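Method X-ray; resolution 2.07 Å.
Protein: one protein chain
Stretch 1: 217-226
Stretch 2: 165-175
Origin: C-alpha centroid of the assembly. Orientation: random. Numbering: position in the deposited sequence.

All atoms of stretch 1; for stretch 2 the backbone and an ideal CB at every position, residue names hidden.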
# COMPACT_ATOMS: atom_id res chain seq x y z
N GLN A 217 -13.10 -1.14 24.36
CA GLN A 217 -13.47 -0.49 23.11
C GLN A 217 -14.34 -1.36 22.21
O GLN A 217 -14.68 -0.97 21.09
CB GLN A 217 -12.20 -0.07 22.35
CG GLN A 217 -11.23 0.75 23.19
CD GLN A 217 -10.01 1.19 22.39
OE1 GLN A 217 -10.10 2.04 21.51
NE2 GLN A 217 -8.86 0.59 22.71
N ASN A 218 -14.69 -2.54 22.71
CA ASN A 218 -15.54 -3.47 21.97
C ASN A 218 -15.01 -3.72 20.56
O ASN A 218 -15.74 -3.65 19.57
CB ASN A 218 -16.96 -2.91 21.90
CG ASN A 218 -17.92 -3.84 21.23
OD1 ASN A 218 -17.96 -5.03 21.53
ND2 ASN A 218 -18.71 -3.32 20.30
N ARG A 219 -13.72 -4.04 20.47
CA ARG A 219 -13.11 -4.28 19.18
C ARG A 219 -11.88 -5.16 19.33
O ARG A 219 -11.37 -5.37 20.43
CB ARG A 219 -12.68 -2.94 18.56
CG ARG A 219 -11.63 -2.23 19.39
CD ARG A 219 -11.33 -0.84 18.88
NE ARG A 219 -12.51 0.02 18.87
CZ ARG A 219 -12.47 1.33 18.68
NH1 ARG A 219 -11.30 1.92 18.49
NH2 ARG A 219 -13.58 2.06 18.68
N ALA A 220 -11.43 -5.67 18.20
CA ALA A 220 -10.24 -6.51 18.17
C ALA A 220 -9.27 -5.82 17.22
O ALA A 220 -9.68 -5.33 16.17
CB ALA A 220 -10.59 -7.90 17.66
N TYR A 221 -8.00 -5.76 17.60
CA TYR A 221 -7.01 -5.13 16.74
C TYR A 221 -6.23 -6.23 16.03
O TYR A 221 -5.66 -7.11 16.67
CB TYR A 221 -6.06 -4.25 17.57
CG TYR A 221 -6.68 -2.95 18.04
CD1 TYR A 221 -7.35 -2.87 19.27
CD2 TYR A 221 -6.60 -1.80 17.26
CE1 TYR A 221 -7.93 -1.66 19.70
CE2 TYR A 221 -7.17 -0.59 17.68
CZ TYR A 221 -7.83 -0.53 18.90
OH TYR A 221 -8.38 0.68 19.31
N PHE A 222 -6.23 -6.19 14.71
CA PHE A 222 -5.52 -7.20 13.93
C PHE A 222 -4.15 -6.70 13.50
O PHE A 222 -3.99 -5.54 13.11
CB PHE A 222 -6.32 -7.58 12.68
CG PHE A 222 -5.57 -8.49 11.74
CD1 PHE A 222 -5.43 -9.85 12.03
CD2 PHE A 222 -4.97 -7.99 10.59
CE1 PHE A 222 -4.68 -10.69 11.18
CE2 PHE A 222 -4.23 -8.81 9.74
CZ PHE A 222 -4.09 -10.17 10.04
N THR A 223 -3.15 -7.57 13.58
CA THR A 223 -1.82 -7.21 13.12
C THR A 223 -1.33 -8.29 12.17
O THR A 223 -1.15 -9.44 12.55
CB THR A 223 -0.82 -7.03 14.29
OG1 THR A 223 -1.19 -5.88 15.05
CG2 THR A 223 0.60 -6.82 13.75
N GLY A 224 -1.15 -7.89 10.91
CA GLY A 224 -0.70 -8.81 9.90
C GLY A 224 0.60 -8.37 9.25
O GLY A 224 1.30 -7.49 9.75
N GLU A 225 0.90 -8.97 8.10
CA GLU A 225 2.14 -8.68 7.42
C GLU A 225 2.04 -8.80 5.91
O GLU A 225 1.27 -9.60 5.38
CB GLU A 225 3.21 -9.63 7.95
CG GLU A 225 4.58 -9.47 7.35
CD GLU A 225 5.47 -10.65 7.69
OE1 GLU A 225 5.47 -11.08 8.87
OE2 GLU A 225 6.16 -11.16 6.78
N GLY A 226 2.85 -8.01 5.22
CA GLY A 226 2.88 -8.05 3.77
C GLY A 226 4.23 -7.56 3.25
O GLY A 226 5.22 -7.55 3.97
N UNK A 165 10.23 -3.62 0.66
CA UNK A 165 10.09 -3.63 2.11
C UNK A 165 8.97 -4.49 2.65
O UNK A 165 7.96 -4.74 1.98
CB UNK A 165 9.88 -2.20 2.60
N UNK A 166 9.15 -4.92 3.89
CA UNK A 166 8.15 -5.71 4.58
C UNK A 166 7.18 -4.69 5.16
O UNK A 166 7.56 -3.56 5.48
CB UNK A 166 8.76 -6.62 5.65
N UNK A 167 5.91 -5.05 5.25
CA UNK A 167 4.94 -4.12 5.81
C UNK A 167 4.22 -4.77 6.98
O UNK A 167 4.10 -5.99 7.04
CB UNK A 167 3.94 -3.67 4.74
N UNK A 168 3.76 -3.94 7.91
CA UNK A 168 3.00 -4.42 9.05
C UNK A 168 1.60 -3.96 8.71
O UNK A 168 1.36 -2.77 8.52
CB UNK A 168 3.50 -3.89 10.39
N UNK A 169 0.67 -4.89 8.57
CA UNK A 169 -0.70 -4.52 8.22
C UNK A 169 -1.57 -4.50 9.45
O UNK A 169 -1.51 -5.41 10.27
CB UNK A 169 -1.28 -5.48 7.18
N UNK A 170 -2.36 -3.44 9.59
CA UNK A 170 -3.23 -3.30 10.75
C UNK A 170 -4.64 -2.87 10.38
O UNK A 170 -4.86 -2.28 9.34
CB UNK A 170 -2.63 -2.29 11.73
N UNK A 171 -5.59 -3.19 11.26
CA UNK A 171 -6.98 -2.80 11.07
C UNK A 171 -7.77 -3.16 12.31
O UNK A 171 -7.29 -3.90 13.18
CB UNK A 171 -7.58 -3.47 9.83
N UNK A 172 -8.97 -2.60 12.42
CA UNK A 172 -9.84 -2.88 13.55
C UNK A 172 -10.94 -3.83 13.07
O UNK A 172 -11.51 -3.64 11.99
CB UNK A 172 -10.43 -1.59 14.13
N UNK A 173 -11.21 -4.85 13.86
CA UNK A 173 -12.25 -5.82 13.53
C UNK A 173 -13.32 -5.73 14.61
O UNK A 173 -13.01 -5.76 15.80
CB UNK A 173 -11.69 -7.24 13.42
N UNK A 174 -14.57 -5.62 14.18
CA UNK A 174 -15.69 -5.51 15.11
C UNK A 174 -17.00 -5.92 14.43
O UNK A 174 -17.01 -6.31 13.27
CB UNK A 174 -15.80 -4.08 15.65
N UNK A 175 -18.10 -5.83 15.17
CA UNK A 175 -19.39 -6.19 14.60
C UNK A 175 -19.95 -7.46 15.22
O UNK A 175 -19.32 -8.05 16.11
CB UNK A 175 -19.27 -6.36 13.08

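The two strands run antiparallel, and from 167 to 173 the side chains of stretch 2 alternate between two faces: 168, 170 and 172 share the face carrying Tyr-221, Thr-223 and Glu-225, while 167, 169, 171 and 173 share the face carrying Ala-220 and Phe-222.

At 165 no atom of stretch 1 lies within 5.5 Å of the ideal CB, so almost any residue would do. It is Lys-165, whose end leads away.

Position 166 points sideways, its CB 5.3 Å from Glu-225 CG; a flexible chain, apolar or polar, could lie along that methylene. Met-166 does so, its CG 4.1 Å from Glu-225 CG.

At 167 the backbone pairs with Gly-226, N to Gly-226 O at 2.9 Å and O to Gly-226 N at 3.0 Å. Opposite a glycine there is room for a small or branched residue. Thr-167 has chi1 p, and its OG1 occupies that space: a CB on Gly-226 would lie 3.0 Å from Thr-167 OG1, a clash.

Position 168 shares its face with Thr-223, whose CG2 is 5.3 Å from the CB. A beta-branched or other apolar residue suits the extended backbone. Val-168 brings CG1 to 4.0 Å from Thr-223 CG2.

At 169 the partner is Gly-224, which leaves its place to the Phe-222 ring; the room for 169 is beside Gly-226, and a branched apolar chain suits it. Leu-169 brings CD1 there, 4.0 Å from Gly-226 N and 3.6 Å from Glu-225 O. Its backbone O accepts from Gly-224 N at 2.6 Å.

Position 170 faces Thr-223, with OG1 5.1 Å from the CB; a polar chain could exploit the hydroxyl directly or through water. Glu-170 extends so that one water bridges its OE1 and Thr-223 OG1, 2.6 Å from each.

At 171 the CB is 5.2 Å from Phe-222 CB, favouring a small or medium apolar residue. Cys-171 places SG 3.9 Å from Phe-222 CB, obliquely to the ring. Its N to Phe-222 O bond, 3.4 Å, is weak.

The CB of 172 lies 4.9 Å from both Arg-219 CD and Tyr-221 CE2, a cleft for a branched apolar residue. Val-172 divides itself between them: CG1 is 3.7 Å from Arg-219 CB, CG2 3.8 Å from Tyr-221 CE2.

Position 173 opposes small Ala-220, so a beta-branched residue fits. Val-173 sets CB 4.4 Å from Ala-220 CB and CG2 4.5 Å from Phe-222 CB.

At 174 the CB points sideways, 3.9 Å from Asn-218 O; small or polar residues suit. Ser-174 packs its CB 4.4 Å from Arg-219 CB.

Phi of 111° and psi of -178° at 175 would jam a CB against the preceding carbonyl O, which calls for glycine: Gly-175.

Stretch 2 (165-175) KMTVLECVVSG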
# COMPACT_ATOMS: atom_id res chain seq x y z
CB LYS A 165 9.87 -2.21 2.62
CG LYS A 165 11.03 -1.26 2.42
CD LYS A 165 12.19 -1.62 3.34
CE LYS A 165 13.32 -0.63 3.15
NZ LYS A 165 14.34 -0.80 4.22
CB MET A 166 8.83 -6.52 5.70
CG MET A 166 7.88 -7.21 6.68
SD MET A 166 7.53 -6.16 8.12
CE MET A 166 9.06 -6.40 9.07
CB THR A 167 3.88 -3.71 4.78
OG1 THR A 167 3.19 -4.89 4.34
CG2 THR A 167 4.51 -2.99 3.58
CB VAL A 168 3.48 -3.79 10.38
CG1 VAL A 168 2.52 -4.17 11.51
CG2 VAL A 168 4.90 -4.31 10.71
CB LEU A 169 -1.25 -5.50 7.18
CG LEU A 169 -0.35 -5.66 5.94
CD1 LEU A 169 -0.94 -6.72 5.01
CD2 LEU A 169 -0.20 -4.32 5.22
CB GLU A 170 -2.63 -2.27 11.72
CG GLU A 170 -1.34 -2.73 12.37
CD GLU A 170 -0.63 -1.62 13.13
OE1 GLU A 170 0.32 -1.93 13.87
OE2 GLU A 170 -1.02 -0.45 12.98
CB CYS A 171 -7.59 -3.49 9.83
SG CYS A 171 -7.81 -5.30 9.92
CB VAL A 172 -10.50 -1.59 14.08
CG1 VAL A 172 -11.50 -1.93 15.18
CG2 VAL A 172 -9.43 -0.63 14.60
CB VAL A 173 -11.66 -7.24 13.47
CG1 VAL A 173 -12.76 -8.27 13.41
CG2 VAL A 173 -10.75 -7.35 12.25
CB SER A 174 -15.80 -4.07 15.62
OG SER A 174 -15.97 -3.18 14.52
O HOH W 1 0.29 -3.82 15.69
O HOH W 2 -17.45 -5.68 18.07
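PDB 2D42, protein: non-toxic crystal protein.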